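PDB 1Y9I: Low temperature requirement C protein from Listeria monocytogenes, which probably acts as a phosphatidylglycerophosphatase, a putative membrane-bound lipid phosphatase, and holds calcium and magnesium ions in a binuclear metal site. Local coordinates for residues A[54-68]-A[99-111]. Sequence-based numbering, arbitrary orientation.
With CA (calcium ion), chain E.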
# COMPACT_ATOMS: atom_id res chain seq x y z
N HIS A 54 8.24 -10.19 -18.65
CA HIS A 54 9.06 -9.29 -17.83
C HIS A 54 8.58 -9.22 -16.39
O HIS A 54 9.39 -9.15 -15.46
CB HIS A 54 9.07 -7.88 -18.42
CG HIS A 54 10.08 -7.69 -19.52
ND1 HIS A 54 9.72 -7.49 -20.83
CD2 HIS A 54 11.43 -7.66 -19.49
CE1 HIS A 54 10.80 -7.34 -21.57
NE2 HIS A 54 11.86 -7.44 -20.78
N VAL A 55 7.27 -9.24 -16.19
CA VAL A 55 6.71 -9.19 -14.84
C VAL A 55 7.08 -10.46 -14.07
O VAL A 55 7.49 -10.40 -12.91
CB VAL A 55 5.17 -9.03 -14.89
CG1 VAL A 55 4.58 -9.16 -13.49
CG2 VAL A 55 4.81 -7.66 -15.47
N LEU A 56 6.94 -11.61 -14.72
CA LEU A 56 7.25 -12.88 -14.08
C LEU A 56 8.72 -13.06 -13.72
O LEU A 56 9.07 -13.96 -12.96
CB LEU A 56 6.77 -14.05 -14.95
CG LEU A 56 5.24 -14.15 -15.11
CD1 LEU A 56 4.89 -15.30 -16.03
CD2 LEU A 56 4.60 -14.36 -13.74
N ARG A 57 9.59 -12.20 -14.26
CA ARG A 57 11.01 -12.28 -13.94
C ARG A 57 11.33 -11.54 -12.65
O ARG A 57 12.45 -11.61 -12.14
CB ARG A 57 11.86 -11.69 -15.08
CG ARG A 57 11.75 -12.43 -16.40
CD ARG A 57 12.88 -12.04 -17.34
NE ARG A 57 12.71 -12.61 -18.67
CZ ARG A 57 12.04 -12.03 -19.66
NH1 ARG A 57 11.47 -10.85 -19.48
NH2 ARG A 57 11.92 -12.65 -20.82
N LYS A 58 10.34 -10.83 -12.12
CA LYS A 58 10.52 -10.07 -10.88
C LYS A 58 10.43 -10.97 -9.66
O LYS A 58 9.45 -11.69 -9.48
CB LYS A 58 9.46 -8.97 -10.78
CG LYS A 58 9.58 -7.87 -11.81
CD LYS A 58 10.81 -7.01 -11.56
CE LYS A 58 10.84 -5.82 -12.51
NZ LYS A 58 11.95 -4.88 -12.19
N ARG A 59 11.45 -10.92 -8.82
CA ARG A 59 11.49 -11.72 -7.61
C ARG A 59 10.27 -11.44 -6.73
O ARG A 59 9.67 -12.36 -6.17
CB ARG A 59 12.77 -11.42 -6.82
CG ARG A 59 13.08 -12.43 -5.72
CD ARG A 59 14.30 -12.01 -4.92
NE ARG A 59 14.76 -13.06 -4.02
CZ ARG A 59 15.41 -14.15 -4.42
NH1 ARG A 59 15.70 -14.32 -5.70
NH2 ARG A 59 15.78 -15.07 -3.53
N GLU A 60 9.89 -10.17 -6.63
CA GLU A 60 8.73 -9.77 -5.82
C GLU A 60 7.47 -10.50 -6.28
O GLU A 60 6.64 -10.93 -5.47
CB GLU A 60 8.53 -8.25 -5.94
CG GLU A 60 7.55 -7.62 -4.98
CD GLU A 60 8.16 -7.31 -3.62
OE1 GLU A 60 7.59 -6.46 -2.90
OE2 GLU A 60 9.21 -7.90 -3.27
N VAL A 61 7.32 -10.63 -7.59
CA VAL A 61 6.17 -11.31 -8.18
C VAL A 61 6.25 -12.81 -7.91
O VAL A 61 5.26 -13.44 -7.55
CB VAL A 61 6.11 -11.05 -9.70
CG1 VAL A 61 5.02 -11.91 -10.35
CG2 VAL A 61 5.84 -9.58 -9.94
N GLN A 62 7.43 -13.38 -8.07
CA GLN A 62 7.59 -14.81 -7.85
C GLN A 62 7.24 -15.22 -6.42
O GLN A 62 6.58 -16.24 -6.20
CB GLN A 62 9.02 -15.20 -8.20
CG GLN A 62 9.34 -15.00 -9.67
CD GLN A 62 10.82 -14.88 -9.93
OE1 GLN A 62 11.63 -15.18 -9.05
NE2 GLN A 62 11.19 -14.46 -11.14
N ASN A 63 7.66 -14.41 -5.46
CA ASN A 63 7.37 -14.69 -4.06
C ASN A 63 5.87 -14.72 -3.80
O ASN A 63 5.37 -15.59 -3.08
CB ASN A 63 8.03 -13.65 -3.14
CG ASN A 63 9.54 -13.82 -3.06
OD1 ASN A 63 10.04 -14.94 -3.14
ND2 ASN A 63 10.26 -12.72 -2.88
N ALA A 64 5.15 -13.77 -4.40
CA ALA A 64 3.70 -13.70 -4.23
C ALA A 64 3.00 -14.86 -4.92
O ALA A 64 2.05 -15.42 -4.38
CB ALA A 64 3.18 -12.36 -4.77
N VAL A 65 3.47 -15.22 -6.12
CA VAL A 65 2.87 -16.34 -6.85
C VAL A 65 2.95 -17.63 -6.04
O VAL A 65 1.97 -18.35 -5.89
CB VAL A 65 3.57 -16.54 -8.22
CG1 VAL A 65 3.11 -17.86 -8.84
CG2 VAL A 65 3.23 -15.38 -9.17
N LEU A 66 4.13 -17.93 -5.50
CA LEU A 66 4.32 -19.14 -4.71
C LEU A 66 3.51 -19.14 -3.43
O LEU A 66 2.86 -20.13 -3.09
CB LEU A 66 5.80 -19.34 -4.36
CG LEU A 66 6.60 -20.21 -5.33
CD1 LEU A 66 6.53 -19.62 -6.72
CD2 LEU A 66 8.05 -20.32 -4.87
N THR A 67 3.55 -18.03 -2.70
CA THR A 67 2.82 -17.96 -1.45
C THR A 67 1.32 -18.12 -1.66
O THR A 67 0.66 -18.89 -0.97
CB THR A 67 3.13 -16.64 -0.71
OG1 THR A 67 4.55 -16.50 -0.56
CG2 THR A 67 2.48 -16.61 0.66
N GLY A 68 0.77 -17.39 -2.63
CA GLY A 68 -0.65 -17.46 -2.90
C GLY A 68 -1.15 -18.82 -3.37
O GLY A 68 -2.14 -19.34 -2.84
N GLU A 99 -6.23 -10.14 -1.88
CA GLU A 99 -6.12 -8.87 -2.61
C GLU A 99 -4.85 -8.12 -2.18
O GLU A 99 -4.24 -7.40 -2.96
CB GLU A 99 -7.34 -7.99 -2.35
CG GLU A 99 -8.63 -8.44 -3.06
CD GLU A 99 -9.40 -9.54 -2.32
OE1 GLU A 99 -8.94 -10.01 -1.26
OE2 GLU A 99 -10.47 -9.94 -2.80
N ILE A 100 -4.46 -8.29 -0.92
CA ILE A 100 -3.27 -7.63 -0.38
C ILE A 100 -2.01 -8.20 -1.04
O ILE A 100 -1.14 -7.46 -1.49
CB ILE A 100 -3.18 -7.84 1.16
CG1 ILE A 100 -4.19 -6.94 1.87
CG2 ILE A 100 -1.77 -7.58 1.65
CD1 ILE A 100 -3.90 -5.46 1.74
N LEU A 101 -1.93 -9.52 -1.08
CA LEU A 101 -0.77 -10.18 -1.68
C LEU A 101 -0.63 -9.79 -3.15
O LEU A 101 0.47 -9.48 -3.61
CB LEU A 101 -0.93 -11.70 -1.56
CG LEU A 101 0.16 -12.55 -2.20
CD1 LEU A 101 1.50 -12.29 -1.53
CD2 LEU A 101 -0.24 -14.01 -2.09
N ALA A 102 -1.74 -9.79 -3.88
CA ALA A 102 -1.74 -9.44 -5.29
C ALA A 102 -1.35 -7.98 -5.56
O ALA A 102 -0.76 -7.66 -6.59
CB ALA A 102 -3.09 -9.74 -5.90
N LEU A 103 -1.68 -7.09 -4.63
CA LEU A 103 -1.33 -5.69 -4.84
C LEU A 103 0.19 -5.54 -4.88
O LEU A 103 0.71 -4.63 -5.52
CB LEU A 103 -1.91 -4.80 -3.73
CG LEU A 103 -1.76 -3.30 -4.00
CD1 LEU A 103 -2.71 -2.90 -5.12
CD2 LEU A 103 -2.08 -2.50 -2.74
N SER A 104 0.90 -6.44 -4.21
CA SER A 104 2.36 -6.38 -4.19
C SER A 104 2.91 -6.68 -5.59
O SER A 104 4.01 -6.25 -5.95
CB SER A 104 2.94 -7.38 -3.18
OG SER A 104 2.83 -8.72 -3.63
N ILE A 105 2.14 -7.42 -6.38
CA ILE A 105 2.54 -7.74 -7.75
C ILE A 105 2.31 -6.49 -8.58
O ILE A 105 3.16 -6.08 -9.36
CB ILE A 105 1.69 -8.90 -8.32
CG1 ILE A 105 2.04 -10.20 -7.59
CG2 ILE A 105 1.92 -9.03 -9.82
CD1 ILE A 105 1.16 -11.39 -8.01
N VAL A 106 1.15 -5.87 -8.40
CA VAL A 106 0.84 -4.65 -9.14
C VAL A 106 1.89 -3.56 -8.87
O VAL A 106 2.36 -2.88 -9.79
CB VAL A 106 -0.53 -4.08 -8.72
CG1 VAL A 106 -0.80 -2.77 -9.46
CG2 VAL A 106 -1.62 -5.09 -9.02
N ASN A 107 2.24 -3.41 -7.60
CA ASN A 107 3.19 -2.38 -7.19
C ASN A 107 4.56 -2.42 -7.85
O ASN A 107 5.25 -1.40 -7.88
CB ASN A 107 3.36 -2.41 -5.67
CG ASN A 107 2.45 -1.42 -4.99
OD1 ASN A 107 1.93 -1.68 -3.90
ND2 ASN A 107 2.25 -0.27 -5.63
N VAL A 108 4.95 -3.57 -8.38
CA VAL A 108 6.26 -3.67 -9.03
C VAL A 108 6.37 -2.65 -10.17
O VAL A 108 7.47 -2.24 -10.54
CB VAL A 108 6.51 -5.09 -9.58
CG1 VAL A 108 7.87 -5.15 -10.24
CG2 VAL A 108 6.45 -6.09 -8.44
N TYR A 109 5.23 -2.24 -10.73
CA TYR A 109 5.25 -1.24 -11.78
C TYR A 109 4.47 0.02 -11.42
O TYR A 109 4.07 0.79 -12.29
CB TYR A 109 4.77 -1.84 -13.11
CG TYR A 109 5.85 -2.67 -13.77
CD1 TYR A 109 6.98 -2.06 -14.32
CD2 TYR A 109 5.78 -4.07 -13.79
CE1 TYR A 109 8.02 -2.81 -14.86
CE2 TYR A 109 6.82 -4.83 -14.33
CZ TYR A 109 7.94 -4.19 -14.86
OH TYR A 109 8.98 -4.93 -15.37
N GLY A 110 4.27 0.24 -10.12
CA GLY A 110 3.61 1.45 -9.67
C GLY A 110 2.10 1.53 -9.57
O GLY A 110 1.36 0.66 -10.03
N SER A 111 1.66 2.63 -8.98
CA SER A 111 0.25 2.91 -8.74
C SER A 111 -0.62 3.03 -9.99
O SER A 111 -1.84 2.89 -9.90
CB SER A 111 0.11 4.18 -7.91
OG SER A 111 0.76 5.26 -8.56
CA CA E . -10.67 -11.81 -1.13
O HOH W 1 5.48 -10.01 -3.07
O HOH W 2 5.98 -4.95 -4.43
O HOH W 3 -11.97 -12.51 -3.17
O HOH W 4 -12.74 -10.49 -0.85
O HOH W 5 -11.60 -13.92 -0.47
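Lys58 reaches over Val108 toward the ring of Tyr109. Its CB lies 4.2 Å from Val108 CG1. CG turns past the same methyl at 3.6 Å, and CD stays beside it. The chain bends at CB-CG (chi2 -70°), and CE then reaches Tyr109 OH at 3.5 Å, crossing that side chain at about a right angle. NZ runs on past the hydroxyl without closely touching residues 99-111. Lys58 is also the N-cap of the helix that starts at Arg59. On the CE2 side of the Tyr109 ring, Val55 CG2 comes within 3.7 Å of CE2, obliquely. The other methyl of Val108, CG2, touches both Glu60 CB and Val61 CG2.

The fold is all-helical. Here helices 59-76 and 97-106 run side by side, nearly antiparallel, with segment axes 8.9 Å apart and 158° between their directions. Ala64 sits where they meet. Its small CB touches Leu101 CD1 and, also at 3.7 Å, Ile105 CG1. Leu101 has CG anti to the backbone N (chi1 177°), which extends the side chain across to Ala64; CD2 meets Ala64 O and Gly68 CA. The lack of a side chain at Gly68 leaves room for this methyl.

No direct hydrogen bond joins the segments, but two waters do. One donates to Glu60 O and to Ser104 OG, with 3.0 Å from the water to OG. The other donates to Glu60 OE1 and Ser104 O. The Glu60 carboxylate also accepts from Ser111 N of the fourth subunit. Thr67 OG1 is hydrogen-bonded to Asn63 O of its own helix and to Tyr95 OH of the second subunit. At the far end of 99-111, Glu99 binds calcium through both carboxylate oxygens, each at 2.5 Å; Tyr95 and Asp98 of the same chain share the ion.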